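Local coordinates for copper-containing nitrite reductase (Thermus scotoductus, PDB 6HBE), which probably reduces nitrite to nitric oxide in denitrification, working as a copper-containing homotrimer with electrons supplied by a cytochrome c, at residues 365-370 and 419-424; 61-66 and 101-106. All coordinates share one frame; numbering follows the deposited sequence.

Contact 1: 365-370 and 419-424; sequences IPVGTT and TKPGEY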
loop_
_atom_site.group_PDB
_atom_site.type_symbol
_atom_site.label_atom_id
_atom_site.label_comp_id
_atom_site.label_asym_id
_atom_site.label_seq_id
_atom_site.Cartn_x
_atom_site.Cartn_y
_atom_site.Cartn_z
ATOM N N ILE C 365 -22.517 -20.189 -13.140
ATOM C CA ILE C 365 -23.804 -19.862 -12.500
ATOM C C ILE C 365 -24.880 -20.912 -12.851
ATOM O O ILE C 365 -24.825 -21.505 -13.942
ATOM C CB ILE C 365 -24.338 -18.470 -12.908
ATOM C CG1 ILE C 365 -24.241 -18.258 -14.420
ATOM C CG2 ILE C 365 -23.563 -17.358 -12.201
ATOM C CD1 ILE C 365 -25.009 -17.061 -14.913
ATOM N N PRO C 366 -25.837 -21.152 -11.933
ATOM C CA PRO C 366 -26.994 -22.032 -12.262
ATOM C C PRO C 366 -28.037 -21.317 -13.124
ATOM O O PRO C 366 -28.178 -20.089 -13.042
ATOM C CB PRO C 366 -27.584 -22.366 -10.889
ATOM C CG PRO C 366 -27.241 -21.163 -10.041
ATOM C CD PRO C 366 -25.897 -20.673 -10.537
ATOM N N VAL C 367 -28.762 -22.080 -13.954
ATOM C CA VAL C 367 -29.857 -21.522 -14.761
ATOM C C VAL C 367 -30.836 -20.708 -13.907
ATOM O O VAL C 367 -31.125 -21.071 -12.750
ATOM C CB VAL C 367 -30.641 -22.614 -15.557
ATOM C CG1 VAL C 367 -29.775 -23.193 -16.680
ATOM C CG2 VAL C 367 -31.163 -23.728 -14.646
ATOM N N GLY C 368 -31.330 -19.607 -14.480
ATOM C CA GLY C 368 -32.212 -18.676 -13.770
ATOM C C GLY C 368 -31.493 -17.452 -13.202
ATOM O O GLY C 368 -32.145 -16.489 -12.773
ATOM N N THR C 369 -30.157 -17.470 -13.205
ATOM C CA THR C 369 -29.366 -16.417 -12.543
ATOM C C THR C 369 -29.209 -15.198 -13.435
ATOM O O THR C 369 -29.049 -15.314 -14.654
ATOM C CB THR C 369 -27.974 -16.959 -12.135
ATOM O OG1 THR C 369 -28.142 -18.014 -11.197
ATOM C CG2 THR C 369 -27.087 -15.856 -11.470
ATOM N N THR C 370 -29.217 -14.026 -12.810
ATOM C CA THR C 370 -28.994 -12.787 -13.501
ATOM C C THR C 370 -27.570 -12.291 -13.181
ATOM O O THR C 370 -27.211 -12.155 -12.014
ATOM C CB THR C 370 -30.027 -11.735 -13.061
ATOM O OG1 THR C 370 -31.344 -12.152 -13.468
ATOM C CG2 THR C 370 -29.720 -10.389 -13.673
ATOM N N THR C 419 -31.181 -18.508 -18.889
ATOM C CA THR C 419 -32.256 -19.515 -18.620
ATOM C C THR C 419 -31.946 -20.964 -19.049
ATOM O O THR C 419 -32.668 -21.898 -18.661
ATOM C CB THR C 419 -33.574 -19.112 -19.335
ATOM O OG1 THR C 419 -33.364 -19.105 -20.756
ATOM C CG2 THR C 419 -34.055 -17.721 -18.860
ATOM N N LYS C 420 -30.889 -21.153 -19.836
ATOM C CA LYS C 420 -30.550 -22.460 -20.385
ATOM C C LYS C 420 -29.057 -22.721 -20.207
ATOM O O LYS C 420 -28.283 -21.757 -20.150
ATOM C CB LYS C 420 -30.883 -22.481 -21.882
ATOM C CG LYS C 420 -32.346 -22.209 -22.232
ATOM C CD LYS C 420 -32.618 -22.522 -23.699
ATOM C CE LYS C 420 -33.838 -21.784 -24.236
ATOM N NZ LYS C 420 -35.087 -22.223 -23.564
ATOM N N PRO C 421 -28.650 -24.012 -20.125
ATOM C CA PRO C 421 -27.231 -24.332 -19.997
ATOM C C PRO C 421 -26.436 -24.018 -21.250
ATOM O O PRO C 421 -27.003 -23.945 -22.351
ATOM C CB PRO C 421 -27.211 -25.837 -19.680
ATOM C CG PRO C 421 -28.514 -26.369 -20.151
ATOM C CD PRO C 421 -29.493 -25.229 -20.167
ATOM N N GLY C 422 -25.125 -23.829 -21.069
ATOM C CA GLY C 422 -24.228 -23.407 -22.151
ATOM C C GLY C 422 -22.932 -22.790 -21.628
ATOM O O GLY C 422 -22.816 -22.521 -20.425
ATOM N N GLU C 423 -21.955 -22.603 -22.519
ATOM C CA GLU C 423 -20.780 -21.785 -22.209
ATOM C C GLU C 423 -20.393 -20.839 -23.332
ATOM O O GLU C 423 -20.734 -21.062 -24.520
ATOM C CB GLU C 423 -19.591 -22.639 -21.764
ATOM C CG GLU C 423 -19.320 -23.907 -22.545
ATOM C CD GLU C 423 -18.159 -24.699 -21.944
ATOM O OE1 GLU C 423 -17.148 -24.081 -21.540
ATOM O OE2 GLU C 423 -18.257 -25.939 -21.879
ATOM N N TYR C 424 -19.706 -19.761 -22.929
ATOM C CA TYR C 424 -19.424 -18.610 -23.789
ATOM C C TYR C 424 -18.070 -18.006 -23.430
ATOM O O TYR C 424 -17.798 -17.793 -22.243
ATOM C CB TYR C 424 -20.509 -17.540 -23.602
ATOM C CG TYR C 424 -21.917 -18.094 -23.683
ATOM C CD1 TYR C 424 -22.547 -18.260 -24.924
ATOM C CD2 TYR C 424 -22.603 -18.490 -22.535
ATOM C CE1 TYR C 424 -23.829 -18.792 -25.010
ATOM C CE2 TYR C 424 -23.887 -19.023 -22.607
ATOM C CZ TYR C 424 -24.493 -19.177 -23.855
ATOM O OH TYR C 424 -25.761 -19.712 -23.956
#
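The backbone of T419 runs against V367 and G368 at a corner of the C-terminal cupredoxin domain, a beta sandwich of the plastocyanin/azurin family. V367 and G368 are the central residues of a type II beta turn, P366 to T369, which links strand 362-366 of one sheet to strand 370-375 of the other; the opposing segment leads from 413-417 into 422-427, likewise changing sheets. Along that segment T419 comes first, offering backbone: its CA lies 4.2 Å from G368 N and its carbonyl O 3.7 Å from V367 CG1. Its side chain leans away, and OG1 bonds to E401 instead. CB of K420 also points away, and V367 meets the peptide between K420 and P421, with CG1 3.6 Å from K420 C. With CG1 anti to the carbonyl carbon of its own residue (chi1 -70°), V367 lays this methyl against that peptide, while its CB stays near T419 O. P421 completes the patch, its ring atom CD standing 4.0 Å from the same CG1. The ring further packs on E442 and on A338 of a neighbouring subunit. G422 begins the strand and draws away from the turn; a beta carbon there would lie only 3.0 Å from Y424 OH. The strand then runs on between 435-443 and 393-398. The turn that carries V367 is secured from within. G368 adopts a positive phi of 98°, where a side chain would jam against the carbonyl O of V367, and P366 O accepts two bonds from T369: a longer one from N, 3.3 Å, and one from OG1 at 2.8 Å, tilted 22° from the carbonyl plane.

Contact 2: 61-66 and 101-106; sequences DTVHIT and FSFTAD
F103 takes chi1 of 64°, placing CG between its backbone N and carbonyl carbon, and this folds the ring back beside V63 on the neighbouring antiparallel strand. V63 presents its CB over one ring face, 4.0 Å from the centroid, in a CH-pi contact offset toward the rim. Its CG1, anti to the backbone N, reaches F103 CE1 at 3.7 Å, while I65 CG1 approaches the ring edge, 4.3 Å from F103 CE1. An alanine in place of F103 would probably open a gap beside V63 and I65 and deprive V63 of its aromatic partner. The F103 side chain is about 9 Å from that of the copper ligand H80. On the other sheet face H64 and S102 form a non-hydrogen-bonded pair whose side chains supply a bond of their own: H64 ND1 lies 2.6 Å from S102 OG, near the imidazole plane, and either atom could be the donor. Because NE2 is bound to E21, the imidazole is held at both nitrogens, which should fix its rotation. The hydrogen-bonded pairs V63-F103 and I65-F101 each contribute two backbone bonds, the straightest running from I65 N to F101 O at 2.8 Å. Past the strand end, A105 N still bonds to D61 O at 3.0 Å, where A105 centres an inverse gamma turn. The pairing belongs to the N-terminal cupredoxin domain. Loop residues L77 and A82 pack against I65 and F103 respectively; 98-104 is the outermost strand of its sheet within the chain, and 62-69 lies between it and strand 21-36, whose F24 touches V63.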
loop_
_atom_site.group_PDB
_atom_site.type_symbol
_atom_site.label_atom_id
_atom_site.label_comp_id
_atom_site.label_asym_id
_atom_site.label_seq_id
_atom_site.Cartn_x
_atom_site.Cartn_y
_atom_site.Cartn_z
ATOM N N ASP C 61 23.626 15.491 -25.702
ATOM C CA ASP C 61 23.387 14.774 -26.966
ATOM C C ASP C 61 22.022 15.074 -27.571
ATOM O O ASP C 61 21.045 15.374 -26.853
ATOM C CB ASP C 61 23.504 13.251 -26.818
ATOM C CG ASP C 61 24.943 12.771 -26.630
ATOM O OD1 ASP C 61 25.893 13.582 -26.747
ATOM O OD2 ASP C 61 25.119 11.564 -26.349
ATOM N N THR C 62 21.957 14.960 -28.900
ATOM C CA THR C 62 20.690 14.943 -29.616
ATOM C C THR C 62 20.231 13.500 -29.724
ATOM O O THR C 62 20.956 12.628 -30.232
ATOM C CB THR C 62 20.803 15.604 -31.008
ATOM O OG1 THR C 62 21.212 16.965 -30.849
ATOM C CG2 THR C 62 19.501 15.564 -31.732
ATOM N N VAL C 63 19.011 13.238 -29.266
ATOM C CA VAL C 63 18.485 11.876 -29.216
ATOM C C VAL C 63 17.396 11.757 -30.261
ATOM O O VAL C 63 16.389 12.481 -30.187
ATOM C CB VAL C 63 17.905 11.555 -27.816
ATOM C CG1 VAL C 63 17.381 10.124 -27.753
ATOM C CG2 VAL C 63 18.942 11.821 -26.723
ATOM N N HIS C 64 17.570 10.840 -31.215
ATOM C CA HIS C 64 16.561 10.560 -32.226
ATOM C C HIS C 64 15.927 9.244 -31.826
ATOM O O HIS C 64 16.648 8.273 -31.626
ATOM C CB HIS C 64 17.168 10.402 -33.656
ATOM C CG HIS C 64 17.912 11.604 -34.161
ATOM N ND1 HIS C 64 17.282 12.761 -34.577
ATOM C CD2 HIS C 64 19.240 11.819 -34.341
ATOM C CE1 HIS C 64 18.186 13.644 -34.964
ATOM N NE2 HIS C 64 19.382 13.094 -34.841
ATOM N N ILE C 65 14.598 9.214 -31.725
ATOM C CA ILE C 65 13.829 7.992 -31.487
ATOM C C ILE C 65 13.027 7.613 -32.738
ATOM O O ILE C 65 12.368 8.473 -33.342
ATOM C CB ILE C 65 12.800 8.183 -30.326
ATOM C CG1 ILE C 65 13.486 8.601 -29.023
ATOM C CG2 ILE C 65 11.922 6.939 -30.167
ATOM C CD1 ILE C 65 14.452 7.579 -28.451
ATOM N N THR C 66 13.049 6.336 -33.098
ATOM C CA THR C 66 12.158 5.789 -34.099
ATOM C C THR C 66 11.264 4.827 -33.365
ATOM O O THR C 66 11.759 3.900 -32.767
ATOM C CB THR C 66 12.921 5.046 -35.225
ATOM O OG1 THR C 66 13.679 6.001 -35.974
ATOM C CG2 THR C 66 11.979 4.339 -36.161
ATOM N N PHE C 101 11.074 11.176 -33.780
ATOM C CA PHE C 101 11.125 12.307 -32.843
ATOM C C PHE C 101 12.548 12.554 -32.326
ATOM O O PHE C 101 13.280 11.614 -32.001
ATOM C CB PHE C 101 10.135 12.016 -31.692
ATOM C CG PHE C 101 10.100 13.073 -30.611
ATOM C CD1 PHE C 101 9.415 14.269 -30.807
ATOM C CD2 PHE C 101 10.713 12.853 -29.386
ATOM C CE1 PHE C 101 9.362 15.237 -29.815
ATOM C CE2 PHE C 101 10.662 13.819 -28.378
ATOM C CZ PHE C 101 9.990 15.013 -28.591
ATOM N N SER C 102 12.950 13.808 -32.238
ATOM C CA SER C 102 14.233 14.171 -31.651
ATOM C C SER C 102 14.070 15.167 -30.515
ATOM O O SER C 102 13.176 16.007 -30.574
ATOM C CB SER C 102 15.149 14.784 -32.717
ATOM O OG SER C 102 15.093 13.991 -33.888
ATOM N N PHE C 103 14.959 15.080 -29.523
ATOM C CA PHE C 103 15.060 16.033 -28.410
ATOM C C PHE C 103 16.496 16.119 -27.951
ATOM O O PHE C 103 17.266 15.229 -28.240
ATOM C CB PHE C 103 14.130 15.652 -27.232
ATOM C CG PHE C 103 14.466 14.338 -26.570
ATOM C CD1 PHE C 103 14.019 13.141 -27.102
ATOM C CD2 PHE C 103 15.234 14.309 -25.406
ATOM C CE1 PHE C 103 14.340 11.923 -26.499
ATOM C CE2 PHE C 103 15.549 13.097 -24.784
ATOM C CZ PHE C 103 15.102 11.905 -25.333
ATOM N N THR C 104 16.862 17.195 -27.262
ATOM C CA THR C 104 18.156 17.303 -26.621
ATOM C C THR C 104 18.071 16.853 -25.155
ATOM O O THR C 104 17.139 17.234 -24.448
ATOM C CB THR C 104 18.675 18.756 -26.697
ATOM O OG1 THR C 104 18.704 19.146 -28.075
ATOM C CG2 THR C 104 20.074 18.873 -26.165
ATOM N N ALA C 105 19.051 16.052 -24.716
ATOM C CA ALA C 105 19.134 15.603 -23.322
ATOM C C ALA C 105 19.761 16.677 -22.457
ATOM O O ALA C 105 20.963 16.660 -22.198
ATOM C CB ALA C 105 19.922 14.295 -23.235
ATOM N N ASP C 106 18.929 17.607 -21.997
ATOM C CA ASP C 106 19.378 18.781 -21.226
ATOM C C ASP C 106 19.605 18.532 -19.739
ATOM O O ASP C 106 20.181 19.374 -19.072
ATOM C CB ASP C 106 18.342 19.927 -21.351
ATOM C CG ASP C 106 18.161 20.428 -22.788
ATOM O OD1 ASP C 106 19.025 20.159 -23.640
ATOM O OD2 ASP C 106 17.145 21.098 -23.060
#

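Overall arrangement
Contacts 1 and 2 lie on opposite sides of the chain's centre, with nearest atoms about 38 Å apart, and share no element: contact 2 belongs to the N-terminal cupredoxin domain, contact 1 to the C-terminal domain of the plastocyanin/azurin family. Their chemistry follows their place in two separate sandwiches. Within a sheet, 61-66 and 101-106 pair by regular backbone bonding, with one face apolar and largely buried and the other polar and more open. At the surface, 365-370 and 419-424 are strand ends and the turn or loop leading from sheet to sheet; they meet by van der Waals packing alone, burying 135 Å² against 446 Å² in contact 2. Contact 1 borders another subunit; no other chain of the trimer touches contact 2.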